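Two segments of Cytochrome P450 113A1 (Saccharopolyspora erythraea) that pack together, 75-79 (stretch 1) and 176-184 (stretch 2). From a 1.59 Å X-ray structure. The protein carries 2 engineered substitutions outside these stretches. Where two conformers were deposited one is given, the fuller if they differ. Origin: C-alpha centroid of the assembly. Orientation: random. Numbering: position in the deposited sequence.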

# COMPACT_ATOMS: atom_id res chain seq x y z
N ARG A 75 -13.30 15.10 -9.20
CA ARG A 75 -14.69 15.30 -9.62
C ARG A 75 -15.54 15.91 -8.49
O ARG A 75 -16.47 16.71 -8.76
CB ARG A 75 -15.28 13.96 -10.07
CG ARG A 75 -14.64 13.37 -11.36
CD ARG A 75 -15.34 12.09 -11.88
NE ARG A 75 -16.71 12.37 -12.34
CZ ARG A 75 -17.13 12.26 -13.60
NH1 ARG A 75 -16.32 11.87 -14.59
NH2 ARG A 75 -18.40 12.53 -13.89
N VAL A 76 -15.21 15.57 -7.24
CA VAL A 76 -15.99 16.01 -6.07
C VAL A 76 -15.22 17.01 -5.16
O VAL A 76 -15.65 17.31 -4.04
CB VAL A 76 -16.50 14.77 -5.24
CG1 VAL A 76 -17.42 13.91 -6.11
CG2 VAL A 76 -15.34 13.94 -4.76
N ILE A 77 -14.06 17.47 -5.63
CA ILE A 77 -13.25 18.41 -4.86
C ILE A 77 -13.25 19.73 -5.58
O ILE A 77 -12.74 19.85 -6.71
CB ILE A 77 -11.79 17.94 -4.64
CG1 ILE A 77 -11.75 16.61 -3.86
CG2 ILE A 77 -11.01 19.00 -3.86
CD1 ILE A 77 -10.42 15.85 -4.00
N GLU A 78 -13.86 20.72 -4.92
CA GLU A 78 -14.03 22.04 -5.50
C GLU A 78 -12.68 22.63 -5.91
O GLU A 78 -11.76 22.75 -5.10
CB GLU A 78 -14.74 22.95 -4.50
CG GLU A 78 -15.27 24.24 -5.10
CD GLU A 78 -15.98 25.12 -4.08
OE1 GLU A 78 -16.91 25.85 -4.47
OE2 GLU A 78 -15.59 25.08 -2.89
N GLY A 79 -12.58 23.01 -7.18
CA GLY A 79 -11.39 23.66 -7.71
C GLY A 79 -10.26 22.72 -8.14
O GLY A 79 -9.30 23.17 -8.78
N ASP A 176 -12.44 14.29 6.02
CA ASP A 176 -13.33 14.57 4.88
C ASP A 176 -12.52 14.68 3.61
O ASP A 176 -11.92 15.72 3.34
CB ASP A 176 -14.14 15.86 5.08
CG ASP A 176 -15.04 16.19 3.89
OD1 ASP A 176 -15.11 15.42 2.92
OD2 ASP A 176 -15.71 17.23 3.93
N PRO A 177 -12.51 13.60 2.82
CA PRO A 177 -11.66 13.53 1.66
C PRO A 177 -12.13 14.45 0.53
O PRO A 177 -11.45 14.55 -0.49
CB PRO A 177 -11.70 12.05 1.29
CG PRO A 177 -13.06 11.60 1.79
CD PRO A 177 -13.28 12.36 3.04
N THR A 178 -13.27 15.11 0.69
CA THR A 178 -13.73 16.06 -0.33
C THR A 178 -13.29 17.50 -0.07
O THR A 178 -13.58 18.40 -0.89
CB THR A 178 -15.28 16.06 -0.48
OG1 THR A 178 -15.88 16.52 0.74
CG2 THR A 178 -15.78 14.65 -0.78
N ASP A 179 -12.64 17.74 1.07
CA ASP A 179 -12.25 19.09 1.49
C ASP A 179 -11.11 19.62 0.62
O ASP A 179 -10.08 18.97 0.49
CB ASP A 179 -11.86 19.07 2.98
CG ASP A 179 -11.25 20.40 3.48
OD1 ASP A 179 -10.51 20.35 4.47
OD2 ASP A 179 -11.50 21.46 2.91
N PRO A 180 -11.31 20.78 -0.00
CA PRO A 180 -10.22 21.34 -0.84
C PRO A 180 -8.91 21.65 -0.09
O PRO A 180 -7.81 21.48 -0.67
CB PRO A 180 -10.83 22.64 -1.37
CG PRO A 180 -12.34 22.48 -1.22
CD PRO A 180 -12.53 21.63 -0.02
N ALA A 181 -9.02 22.11 1.15
CA ALA A 181 -7.83 22.36 1.96
C ALA A 181 -6.96 21.09 2.06
O ALA A 181 -5.73 21.16 2.06
CB ALA A 181 -8.22 22.88 3.34
N LEU A 182 -7.59 19.89 2.09
CA LEU A 182 -6.85 18.61 2.10
C LEU A 182 -6.07 18.36 0.81
O LEU A 182 -4.88 17.96 0.83
CB LEU A 182 -7.82 17.44 2.39
CG LEU A 182 -7.18 16.06 2.25
CD1 LEU A 182 -6.04 15.85 3.23
CD2 LEU A 182 -8.17 14.88 2.40
N ALA A 183 -6.71 18.60 -0.33
CA ALA A 183 -6.07 18.35 -1.62
C ALA A 183 -4.84 19.26 -1.72
O ALA A 183 -3.78 18.88 -2.25
CB ALA A 183 -7.03 18.64 -2.73
N GLU A 184 -5.01 20.46 -1.17
CA GLU A 184 -3.90 21.43 -1.20
C GLU A 184 -2.75 20.96 -0.34
O GLU A 184 -1.57 21.09 -0.75
CB GLU A 184 -4.36 22.81 -0.78
CG GLU A 184 -3.21 23.86 -0.87
CD GLU A 184 -3.69 25.29 -0.73
OE1 GLU A 184 -4.56 25.52 0.13
OE2 GLU A 184 -3.08 26.15 -1.42
O HOH W 1 -15.13 20.23 -2.46

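The contact between these two segments of Cytochrome P450 113A1 is a small apolar packing of one loop against a turn and the helix start that follows it, with no direct hydrogen bond across it and a single water joining the two backbones. It illustrates a general principle: a short surface contact can rest on shape and one bridging solvent molecule, here with the turn and helix start held by hydrogen bonds of their own.

Ile77 is the centre of the arrangement. It has the largest covered area of any residue here, and its CA lies 5.1 Å from the CA of Thr178, the closest CA pair across the two stretches. With chi1 in m and chi2 in t, its side chain lies along the carbonyls of the turn, Ile77 CD1 3.9 Å from Pro177 O and Ile77 CG1 3.9 Å from Thr178 O. Ile77 CG2 also packs 3.9 Å from Pro180 CA and 4.2 Å from Ala183 CB, one turn further along the helix. A branched aliphatic side chain suits this position because it can touch the turn and the helix together. Ala183, whose CA-to-CB bond points toward the loop, offers a methyl group there and nothing bulkier.

Smaller contacts extend the surface to both neighbours of Ile77 in sequence. Val76 CG2 meets Thr178 CG2 at 4.1 Å, methyl to methyl, while Glu78 CB lies 4.1 Å from Pro180 CG, so the glutamate contributes an aliphatic part of its chain. In all, 279 Å² is buried, counting both sides.

The polar groups of the second stretch are largely used to shape it. A type I turn runs from Asp176 to Asp179, closed by Asp179 N donating to Asp176 O at 3.1 Å. Asp176 OD1 accepts from Thr178 N at 2.9 Å and from Thr178 OG1 at 2.6 Å; with the hydroxyl so engaged, the threonine can present its methyl to Val76. Asp179, its CA-to-CB bond directed away from the loop, caps the helix, OD2 accepting from Ala181 N at 3.1 Å. Pro180 fits the first helical position well, since a residue there needs no amide hydrogen for a helical bond, and its ring adds apolar surface.

Water 1 supplies the polar link. It accepts from Glu78 N at 2.8 Å and donates to Thr178 O at 2.9 Å, with a weak bond to Val76 O at 3.4 Å. Backbone groups that do not bond directly across the contact are thereby connected through one molecule.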